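Local coordinates for protein beta-galacturonidase (Eisenbergiella tayi, PDB 6NCW) that belongs to glycoside hydrolase family 2, binds galacturonate and probably hydrolyses beta-linked hexuronides as a beta-galacturonidase, at residues I155-F160 / Y231-V236; R268-K273 / G327-E332; D441-L446 / L495-S500. All coordinates share one frame; numbering follows the deposited sequence.

Interaction 1 of 3, residues I155-F160 / Y231-V236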
loop_
_atom_site.group_PDB
_atom_site.type_symbol
_atom_site.label_atom_id
_atom_site.label_comp_id
_atom_site.label_asym_id
_atom_site.label_seq_id
_atom_site.Cartn_x
_atom_site.Cartn_y
_atom_site.Cartn_z
ATOM N N ILE A 155 -28.158 -36.807 19.841
ATOM C CA ILE A 155 -27.754 -37.333 21.141
ATOM C C ILE A 155 -27.010 -36.224 21.900
ATOM O O ILE A 155 -26.158 -35.542 21.323
ATOM C CB ILE A 155 -26.877 -38.593 20.986
ATOM C CG1 ILE A 155 -26.347 -39.070 22.339
ATOM C CG2 ILE A 155 -25.728 -38.345 20.018
ATOM C CD1 ILE A 155 -25.766 -40.472 22.286
ATOM N N HIS A 156 -27.357 -36.026 23.176
ATOM C CA HIS A 156 -26.725 -35.046 24.053
ATOM C C HIS A 156 -26.116 -35.757 25.248
ATOM O O HIS A 156 -26.828 -36.426 26.004
ATOM C CB HIS A 156 -27.724 -33.999 24.552
ATOM C CG HIS A 156 -28.247 -33.106 23.478
ATOM N ND1 HIS A 156 -29.284 -32.219 23.687
ATOM C CD2 HIS A 156 -27.872 -32.951 22.188
ATOM C CE1 HIS A 156 -29.531 -31.564 22.568
ATOM N NE2 HIS A 156 -28.688 -31.988 21.643
ATOM N N PHE A 157 -24.816 -35.582 25.436
ATOM C CA PHE A 157 -24.094 -36.160 26.557
ATOM C C PHE A 157 -23.678 -35.048 27.502
ATOM O O PHE A 157 -23.203 -33.999 27.059
ATOM C CB PHE A 157 -22.851 -36.919 26.078
ATOM C CG PHE A 157 -22.005 -37.443 27.197
ATOM C CD1 PHE A 157 -22.358 -38.621 27.855
ATOM C CD2 PHE A 157 -20.873 -36.749 27.609
ATOM C CE1 PHE A 157 -21.589 -39.098 28.900
ATOM C CE2 PHE A 157 -20.092 -37.223 28.648
ATOM C CZ PHE A 157 -20.449 -38.402 29.295
ATOM N N THR A 158 -23.844 -35.287 28.798
ATOM C CA THR A 158 -23.506 -34.329 29.843
ATOM C C THR A 158 -22.543 -34.972 30.830
ATOM O O THR A 158 -22.916 -35.963 31.483
ATOM C CB THR A 158 -24.760 -33.856 30.590
ATOM O OG1 THR A 158 -25.799 -33.548 29.652
ATOM C CG2 THR A 158 -24.443 -32.630 31.458
ATOM N N PRO A 159 -21.323 -34.461 30.986
ATOM C CA PRO A 159 -20.444 -34.950 32.055
ATOM C C PRO A 159 -20.737 -34.266 33.382
ATOM O O PRO A 159 -21.207 -33.124 33.432
ATOM C CB PRO A 159 -19.043 -34.586 31.549
ATOM C CG PRO A 159 -19.288 -33.306 30.760
ATOM C CD PRO A 159 -20.668 -33.434 30.145
ATOM N N PHE A 160 -20.458 -34.999 34.468
ATOM C CA PHE A 160 -20.594 -34.523 35.842
ATOM C C PHE A 160 -19.338 -34.898 36.615
ATOM O O PHE A 160 -18.900 -36.051 36.566
ATOM C CB PHE A 160 -21.819 -35.126 36.544
ATOM C CG PHE A 160 -23.128 -34.781 35.898
ATOM C CD1 PHE A 160 -23.723 -33.546 36.117
ATOM C CD2 PHE A 160 -23.765 -35.685 35.075
ATOM C CE1 PHE A 160 -24.927 -33.220 35.531
ATOM C CE2 PHE A 160 -24.975 -35.368 34.486
ATOM C CZ PHE A 160 -25.556 -34.127 34.718
ATOM N N TYR A 231 -13.731 -38.152 23.179
ATOM C CA TYR A 231 -14.243 -39.498 22.988
ATOM C C TYR A 231 -15.358 -39.498 21.960
ATOM O O TYR A 231 -16.209 -38.607 21.961
ATOM C CB TYR A 231 -14.785 -40.076 24.292
ATOM C CG TYR A 231 -13.755 -40.268 25.374
ATOM C CD1 TYR A 231 -13.045 -41.450 25.471
ATOM C CD2 TYR A 231 -13.502 -39.273 26.301
ATOM C CE1 TYR A 231 -12.103 -41.639 26.466
ATOM C CE2 TYR A 231 -12.564 -39.442 27.300
ATOM C CZ TYR A 231 -11.871 -40.639 27.384
ATOM O OH TYR A 231 -10.942 -40.834 28.375
ATOM N N LEU A 232 -15.393 -40.527 21.118
ATOM C CA LEU A 232 -16.564 -40.734 20.279
ATOM C C LEU A 232 -17.667 -41.386 21.104
ATOM O O LEU A 232 -17.430 -42.383 21.796
ATOM C CB LEU A 232 -16.220 -41.603 19.070
ATOM C CG LEU A 232 -15.103 -41.069 18.177
ATOM C CD1 LEU A 232 -14.543 -42.172 17.309
ATOM C CD2 LEU A 232 -15.645 -39.938 17.327
ATOM N N ILE A 233 -18.867 -40.815 21.054
ATOM C CA ILE A 233 -20.051 -41.426 21.638
ATOM C C ILE A 233 -20.881 -41.968 20.488
ATOM O O ILE A 233 -21.127 -41.264 19.501
ATOM C CB ILE A 233 -20.846 -40.447 22.530
ATOM C CG1 ILE A 233 -22.047 -41.146 23.158
ATOM C CG2 ILE A 233 -21.309 -39.195 21.769
ATOM C CD1 ILE A 233 -22.704 -40.345 24.270
ATOM N N THR A 234 -21.262 -43.243 20.586
ATOM C CA THR A 234 -21.998 -43.921 19.525
ATOM C C THR A 234 -23.352 -44.395 20.037
ATOM O O THR A 234 -23.447 -44.992 21.116
ATOM C CB THR A 234 -21.201 -45.107 18.979
ATOM O OG1 THR A 234 -19.890 -44.659 18.611
ATOM C CG2 THR A 234 -21.889 -45.676 17.752
ATOM N N ALA A 235 -24.392 -44.143 19.257
ATOM C CA ALA A 235 -25.718 -44.660 19.551
ATOM C C ALA A 235 -26.196 -45.469 18.354
ATOM O O ALA A 235 -26.283 -44.939 17.240
ATOM C CB ALA A 235 -26.694 -43.528 19.876
ATOM N N VAL A 236 -26.503 -46.747 18.577
ATOM C CA VAL A 236 -27.027 -47.617 17.526
ATOM C C VAL A 236 -28.475 -47.955 17.864
ATOM O O VAL A 236 -28.762 -48.501 18.936
ATOM C CB VAL A 236 -26.168 -48.879 17.347
ATOM C CG1 VAL A 236 -26.756 -49.783 16.255
ATOM C CG2 VAL A 236 -24.734 -48.488 16.991
#

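Interaction 2 of 3, residues R268-K273 / G327-E332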
loop_
_atom_site.group_PDB
_atom_site.type_symbol
_atom_site.label_atom_id
_atom_site.label_comp_id
_atom_site.label_asym_id
_atom_site.label_seq_id
_atom_site.Cartn_x
_atom_site.Cartn_y
_atom_site.Cartn_z
ATOM N N ARG A 268 -10.581 -25.178 38.385
ATOM C CA ARG A 268 -9.504 -24.191 38.354
ATOM C C ARG A 268 -10.032 -22.843 37.875
ATOM O O ARG A 268 -10.905 -22.789 37.005
ATOM C CB ARG A 268 -8.361 -24.659 37.444
ATOM C CG ARG A 268 -7.944 -26.089 37.722
ATOM C CD ARG A 268 -6.699 -26.476 36.945
ATOM N NE ARG A 268 -5.564 -25.641 37.328
ATOM C CZ ARG A 268 -4.371 -25.700 36.748
ATOM N NH1 ARG A 268 -4.155 -26.560 35.754
ATOM N NH2 ARG A 268 -3.398 -24.893 37.156
ATOM N N LYS A 269 -9.507 -21.760 38.450
ATOM C CA LYS A 269 -9.971 -20.410 38.136
ATOM C C LYS A 269 -9.436 -20.010 36.768
ATOM O O LYS A 269 -8.240 -19.755 36.615
ATOM C CB LYS A 269 -9.530 -19.405 39.201
ATOM C CG LYS A 269 -10.127 -19.689 40.565
ATOM C CD LYS A 269 -9.527 -18.811 41.665
ATOM C CE LYS A 269 -10.184 -19.102 43.022
ATOM N NZ LYS A 269 -10.077 -17.938 43.968
ATOM N N LEU A 270 -10.335 -19.927 35.792
ATOM C CA LEU A 270 -9.983 -19.681 34.399
ATOM C C LEU A 270 -9.621 -18.216 34.143
ATOM O O LEU A 270 -10.274 -17.303 34.651
ATOM C CB LEU A 270 -11.167 -20.094 33.529
ATOM C CG LEU A 270 -11.000 -20.348 32.047
ATOM C CD1 LEU A 270 -9.899 -21.348 31.784
ATOM C CD2 LEU A 270 -12.325 -20.880 31.562
ATOM N N ARG A 271 -8.563 -17.996 33.355
ATOM C CA ARG A 271 -8.261 -16.691 32.775
ATOM C C ARG A 271 -8.505 -16.755 31.266
ATOM O O ARG A 271 -7.885 -17.564 30.565
ATOM C CB ARG A 271 -6.823 -16.260 33.053
ATOM C CG ARG A 271 -6.484 -14.925 32.389
ATOM C CD ARG A 271 -4.989 -14.591 32.407
ATOM N NE ARG A 271 -4.503 -14.318 33.756
ATOM C CZ ARG A 271 -3.825 -15.195 34.485
ATOM N NH1 ARG A 271 -3.546 -16.392 33.989
ATOM N NH2 ARG A 271 -3.426 -14.875 35.708
ATOM N N ILE A 272 -9.396 -15.903 30.774
ATOM C CA ILE A 272 -9.736 -15.850 29.355
ATOM C C ILE A 272 -8.767 -14.920 28.626
ATOM O O ILE A 272 -8.659 -13.735 28.962
ATOM C CB ILE A 272 -11.194 -15.402 29.158
ATOM C CG1 ILE A 272 -12.130 -16.440 29.760
ATOM C CG2 ILE A 272 -11.533 -15.238 27.678
ATOM C CD1 ILE A 272 -12.002 -17.800 29.125
ATOM N N LYS A 273 -8.059 -15.464 27.629
ATOM C CA LYS A 273 -7.147 -14.735 26.739
ATOM C C LYS A 273 -7.687 -14.920 25.320
ATOM O O LYS A 273 -7.292 -15.840 24.611
ATOM C CB LYS A 273 -5.699 -15.253 26.848
ATOM C CG LYS A 273 -5.107 -15.278 28.278
ATOM C CD LYS A 273 -3.620 -15.630 28.258
ATOM C CE LYS A 273 -3.388 -17.113 28.017
ATOM N NZ LYS A 273 -2.069 -17.414 27.369
ATOM N N GLY A 327 -8.198 -27.628 22.227
ATOM C CA GLY A 327 -8.304 -27.110 23.578
ATOM C C GLY A 327 -8.583 -25.630 23.645
ATOM O O GLY A 327 -8.176 -24.973 24.603
ATOM N N ILE A 328 -9.258 -25.081 22.642
ATOM C CA ILE A 328 -9.566 -23.655 22.586
ATOM C C ILE A 328 -10.970 -23.456 23.148
ATOM O O ILE A 328 -11.912 -24.109 22.702
ATOM C CB ILE A 328 -9.446 -23.130 21.142
ATOM C CG1 ILE A 328 -7.990 -23.247 20.663
ATOM C CG2 ILE A 328 -9.934 -21.686 21.038
ATOM C CD1 ILE A 328 -7.787 -23.034 19.176
ATOM N N LEU A 329 -11.109 -22.573 24.138
ATOM C CA LEU A 329 -12.407 -22.315 24.750
ATOM C C LEU A 329 -13.248 -21.389 23.877
ATOM O O LEU A 329 -12.739 -20.439 23.278
ATOM C CB LEU A 329 -12.220 -21.705 26.142
ATOM C CG LEU A 329 -11.447 -22.616 27.109
ATOM C CD1 LEU A 329 -10.908 -21.827 28.286
ATOM C CD2 LEU A 329 -12.353 -23.758 27.569
ATOM N N VAL A 330 -14.544 -21.662 23.811
ATOM C CA VAL A 330 -15.444 -20.958 22.916
ATOM C C VAL A 330 -16.580 -20.339 23.723
ATOM O O VAL A 330 -17.241 -21.016 24.515
ATOM C CB VAL A 330 -15.989 -21.885 21.809
ATOM C CG1 VAL A 330 -17.035 -21.157 20.973
ATOM C CG2 VAL A 330 -14.856 -22.340 20.912
ATOM N N TRP A 331 -16.768 -19.042 23.541
ATOM C CA TRP A 331 -18.025 -18.363 23.809
ATOM C C TRP A 331 -18.814 -18.384 22.503
ATOM O O TRP A 331 -18.355 -17.826 21.501
ATOM C CB TRP A 331 -17.733 -16.929 24.283
ATOM C CG TRP A 331 -18.872 -15.922 24.260
ATOM C CD1 TRP A 331 -19.727 -15.651 23.217
ATOM C CD2 TRP A 331 -19.219 -15.008 25.301
ATOM N NE1 TRP A 331 -20.602 -14.648 23.566
ATOM C CE2 TRP A 331 -20.316 -14.242 24.843
ATOM C CE3 TRP A 331 -18.708 -14.753 26.581
ATOM C CZ2 TRP A 331 -20.908 -13.242 25.619
ATOM C CZ3 TRP A 331 -19.322 -13.769 27.359
ATOM C CH2 TRP A 331 -20.394 -13.014 26.865
ATOM N N GLU A 332 -19.968 -19.056 22.484
ATOM C CA GLU A 332 -20.837 -19.025 21.318
ATOM C C GLU A 332 -22.112 -18.264 21.663
ATOM O O GLU A 332 -22.659 -18.428 22.755
ATOM C CB GLU A 332 -21.163 -20.436 20.803
ATOM C CG GLU A 332 -21.977 -20.416 19.510
ATOM C CD GLU A 332 -22.051 -21.758 18.763
ATOM O OE1 GLU A 332 -21.543 -21.830 17.617
ATOM O OE2 GLU A 332 -22.633 -22.733 19.299
#

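Interaction 3 of 3, residues D441-L446 / L495-S500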
loop_
_atom_site.group_PDB
_atom_site.type_symbol
_atom_site.label_atom_id
_atom_site.label_comp_id
_atom_site.label_asym_id
_atom_site.label_seq_id
_atom_site.Cartn_x
_atom_site.Cartn_y
_atom_site.Cartn_z
ATOM N N ASP A 441 -9.124 3.922 34.416
ATOM C CA ASP A 441 -10.170 4.717 35.061
ATOM C C ASP A 441 -11.547 4.323 34.556
ATOM O O ASP A 441 -12.490 4.188 35.341
ATOM C CB ASP A 441 -9.941 6.212 34.814
ATOM C CG ASP A 441 -8.592 6.696 35.335
ATOM O OD1 ASP A 441 -7.918 5.910 36.028
ATOM O OD2 ASP A 441 -8.215 7.858 35.047
ATOM N N TYR A 442 -11.680 4.158 33.246
ATOM C CA TYR A 442 -12.950 3.753 32.660
ATOM C C TYR A 442 -13.374 2.391 33.193
ATOM O O TYR A 442 -14.522 2.195 33.610
ATOM C CB TYR A 442 -12.798 3.732 31.138
ATOM C CG TYR A 442 -14.078 3.702 30.368
ATOM C CD1 TYR A 442 -14.535 2.524 29.791
ATOM C CD2 TYR A 442 -14.823 4.860 30.188
ATOM C CE1 TYR A 442 -15.709 2.492 29.054
ATOM C CE2 TYR A 442 -16.009 4.841 29.462
ATOM C CZ TYR A 442 -16.439 3.662 28.896
ATOM O OH TYR A 442 -17.610 3.645 28.177
ATOM N N LEU A 443 -12.438 1.445 33.215
ATOM C CA LEU A 443 -12.730 0.094 33.659
ATOM C C LEU A 443 -13.098 0.067 35.140
ATOM O O LEU A 443 -14.028 -0.647 35.543
ATOM C CB LEU A 443 -11.522 -0.797 33.364
ATOM C CG LEU A 443 -11.604 -2.275 33.679
ATOM C CD1 LEU A 443 -12.905 -2.866 33.115
ATOM C CD2 LEU A 443 -10.389 -2.959 33.092
ATOM N N ASP A 444 -12.390 0.849 35.962
ATOM C CA ASP A 444 -12.699 0.903 37.390
ATOM C C ASP A 444 -14.064 1.527 37.649
ATOM O O ASP A 444 -14.829 1.038 38.488
ATOM C CB ASP A 444 -11.605 1.674 38.130
ATOM C CG ASP A 444 -10.297 0.887 38.209
ATOM O OD1 ASP A 444 -10.306 -0.321 37.853
ATOM O OD2 ASP A 444 -9.267 1.469 38.615
ATOM N N GLU A 445 -14.391 2.600 36.936
ATOM C CA GLU A 445 -15.701 3.220 37.102
ATOM C C GLU A 445 -16.822 2.249 36.738
ATOM O O GLU A 445 -17.826 2.153 37.456
ATOM C CB GLU A 445 -15.786 4.487 36.256
ATOM C CG GLU A 445 -17.211 4.941 36.046
ATOM C CD GLU A 445 -17.331 6.210 35.218
ATOM O OE1 GLU A 445 -18.462 6.528 34.787
ATOM O OE2 GLU A 445 -16.311 6.900 35.015
ATOM N N LEU A 446 -16.664 1.510 35.633
ATOM C CA LEU A 446 -17.657 0.503 35.249
ATOM C C LEU A 446 -17.726 -0.631 36.267
ATOM O O LEU A 446 -18.818 -1.057 36.664
ATOM C CB LEU A 446 -17.335 -0.052 33.863
ATOM C CG LEU A 446 -18.198 -1.244 33.397
ATOM C CD1 LEU A 446 -19.697 -0.900 33.324
ATOM C CD2 LEU A 446 -17.694 -1.774 32.048
ATOM N N LEU A 495 -4.740 -3.911 27.327
ATOM C CA LEU A 495 -4.535 -5.250 27.866
ATOM C C LEU A 495 -3.938 -5.182 29.266
ATOM O O LEU A 495 -4.309 -5.968 30.152
ATOM C CB LEU A 495 -3.638 -6.069 26.927
ATOM C CG LEU A 495 -4.280 -6.515 25.588
ATOM C CD1 LEU A 495 -3.268 -7.205 24.698
ATOM C CD2 LEU A 495 -5.480 -7.449 25.786
ATOM N N GLN A 496 -3.008 -4.247 29.478
ATOM C CA GLN A 496 -2.433 -4.055 30.802
ATOM C C GLN A 496 -3.521 -3.764 31.833
ATOM O O GLN A 496 -3.499 -4.316 32.937
ATOM C CB GLN A 496 -1.385 -2.939 30.742
ATOM C CG GLN A 496 -1.116 -2.200 32.040
ATOM C CD GLN A 496 -0.429 -3.044 33.106
ATOM O OE1 GLN A 496 0.374 -3.938 32.799
ATOM N NE2 GLN A 496 -0.744 -2.758 34.381
ATOM N N ALA A 497 -4.531 -2.975 31.464
ATOM C CA ALA A 497 -5.577 -2.645 32.425
ATOM C C ALA A 497 -6.481 -3.845 32.713
ATOM O O ALA A 497 -6.763 -4.137 33.879
ATOM C CB ALA A 497 -6.393 -1.449 31.944
ATOM N N VAL A 498 -6.952 -4.555 31.674
ATOM C CA VAL A 498 -7.913 -5.636 31.909
ATOM C C VAL A 498 -7.286 -6.745 32.754
ATOM O O VAL A 498 -7.921 -7.278 33.667
ATOM C CB VAL A 498 -8.488 -6.190 30.578
ATOM C CG1 VAL A 498 -9.238 -5.101 29.820
ATOM C CG2 VAL A 498 -7.394 -6.759 29.693
ATOM N N PHE A 499 -6.029 -7.092 32.483
ATOM C CA PHE A 499 -5.370 -8.158 33.227
ATOM C C PHE A 499 -4.968 -7.757 34.645
ATOM O O PHE A 499 -4.631 -8.638 35.438
ATOM C CB PHE A 499 -4.150 -8.648 32.444
ATOM C CG PHE A 499 -4.511 -9.495 31.259
ATOM C CD1 PHE A 499 -5.392 -10.561 31.400
ATOM C CD2 PHE A 499 -4.012 -9.208 30.006
ATOM C CE1 PHE A 499 -5.756 -11.348 30.305
ATOM C CE2 PHE A 499 -4.373 -9.992 28.894
ATOM C CZ PHE A 499 -5.239 -11.073 29.056
ATOM N N SER A 500 -5.003 -6.473 34.995
ATOM C CA SER A 500 -4.752 -6.048 36.365
ATOM C C SER A 500 -6.020 -5.617 37.096
ATOM O O SER A 500 -5.938 -5.199 38.254
ATOM C CB SER A 500 -3.711 -4.923 36.385
ATOM O OG SER A 500 -4.191 -3.771 35.728
#

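Interaction 1 of 3, residues I155-F160 / Y231-V236
The ring of Phe157 meets the methyl CD1 of Ile233 obliquely, with ring atom CD1 of Phe157 4.0 Å from that methyl. A second aromatic, Phe253, packs against the same phenylalanine in an edge-to-face (T-shaped) pair. Phe157 and Ile233 come from opposing sheets of the immunoglobulin-like beta-sandwich of this family 2 enzyme, and their meeting is a compact example of how such a sandwich closes: no hydrogen bond joins segments 155-160 and 231-236, and what passes between them is apolar side-chain packing. The short strand axes approach to 9.1 Å, with 135° between their N-to-C directions. Ile155, Phe157, Ile233 and Ala235 all direct their CB atoms into the gap, and all four are buried. The two isoleucines bridge it tip to tip. In each, CG1 is anti to the backbone N (chi1 175° in Ile155) and the chain runs on extended (chi2 166° in Ile155), which carries CD1 well out from its own strand. Strands 182-190 and 165-176 extend the apolar layer, Ile190 touching Phe157 and Ile233, and Ile172 touching Ile155 and Ala235. On its other side, strand 155-160 faces the barrel domain: His156 stacks on Tyr365, and its NE2 bonds to Thr362 O, while the Asn366 side chain pairs with the backbone at Ile155 and Phe157. Within the sandwich, CD1 of Ile155 lies 3.7 Å from CD1 of Ile233 and 4.0 Å from CB of Ala235.

Interaction 2 of 3, residues R268-K273 / G327-E332
Leu329 gives up the most surface here, and nearly all of its part in the contact is played by one methyl, CD1, which is received by Leu270 and, less closely, by Ile272. The two leucines approach tip to tip. CD1 of Leu329 sits against the fork of its partner, 3.7 Å from CD1 of Leu270 and likewise 3.7 Å from CD2 of Leu270, so that the methyl touches both branches equally closely. In Leu329, CG is anti to the carbonyl carbon (chi1 -60°), and CD1 is the branch that prolongs the chain away from the backbone (chi2 162°). Strands 268-276 and 329-333 are the first and third of the (beta/alpha)8 TIM barrel, with strand 307-309 lying parallel between them; the contact therefore spans the inside of the barrel wall past one intervening strand, without any hydrogen bond of its own. The backbone of Ile272 is bonded to Ser505 and Val507 of the last strand, while Leu329 O accepts a bond from Ser307 OG. Ile272 leaves its strand pointing neither at nor away from Leu329, but its end curls nearer, bringing CD1 of Ile272 to 4.3 Å from CD1 of Leu329. The same isoleucine also touches Tyr371 and Leu462 across the barrel interior. Just ahead of Leu329, Gly327 closes helix 317-326 in a Schellman motif, its positive phi of 76° turning the chain into the strand.

Interaction 3 of 3, residues D441-L446 / L495-S500
Leu443 is the residue of segment 441-446 that meets the other helix, where it lies against Ala497 and Val498. Asp441 begins the segment on the exposed flank. Tyr442 stacks its ring on Phe413 and also meets the ring of His435. Leu443, next in line, directs its CB toward segment 495-500. With CG anti to the backbone N (chi1 -177°), its methyl CD2 is the extended branch, and it settles against main chain as much as side chain: CD2 of Leu443 is 3.8 Å from CA of Val498 and 3.9 Å from O of Ala497. CB of Ala497 lies 4.4 Å from CD2 of Leu443, while CG1 of Val498 flanks the same methyl at 4.1 Å. Helices 439-453 and 484-500 belong to the outer layer of the TIM barrel, where the beta-alpha units place neighbouring helices side by side around the strands. Between them in sequence runs strand 461-466, whose Ile463 touches both Leu443 and Val498, so the contact rests directly on the barrel wall. Phe461 of the same strand adds a further apolar neighbour for Leu443. Asp444 begins off to one side of the partner helix, but its carboxylate swings nearer, and OD1 forms a salt bridge with Arg501, the residue right after the second segment. Glu445 pairs instead with Lys414. Leu446, buried again, packs on Phe413.

From the N terminus, interaction 1 comes first, closing an all-beta excursion of 70 residues between the two sheets of the sandwich domain. The chain then enters the barrel, where interaction 2 closes a loop of 53 residues containing helix 290-302, strand 307-309 and helix 317-326. Interaction 3 closes the last, shorter loop, joining two helices of the outer layer. The three follow in series; none nests in or crosses another. Interactions 1 and 2 come no nearer than about 11 Å between nearest atoms. Interactions 2 and 3 do touch: the Phe499 ring packs on Arg271, Ile272 and Lys273, linking helix layer to first barrel strand.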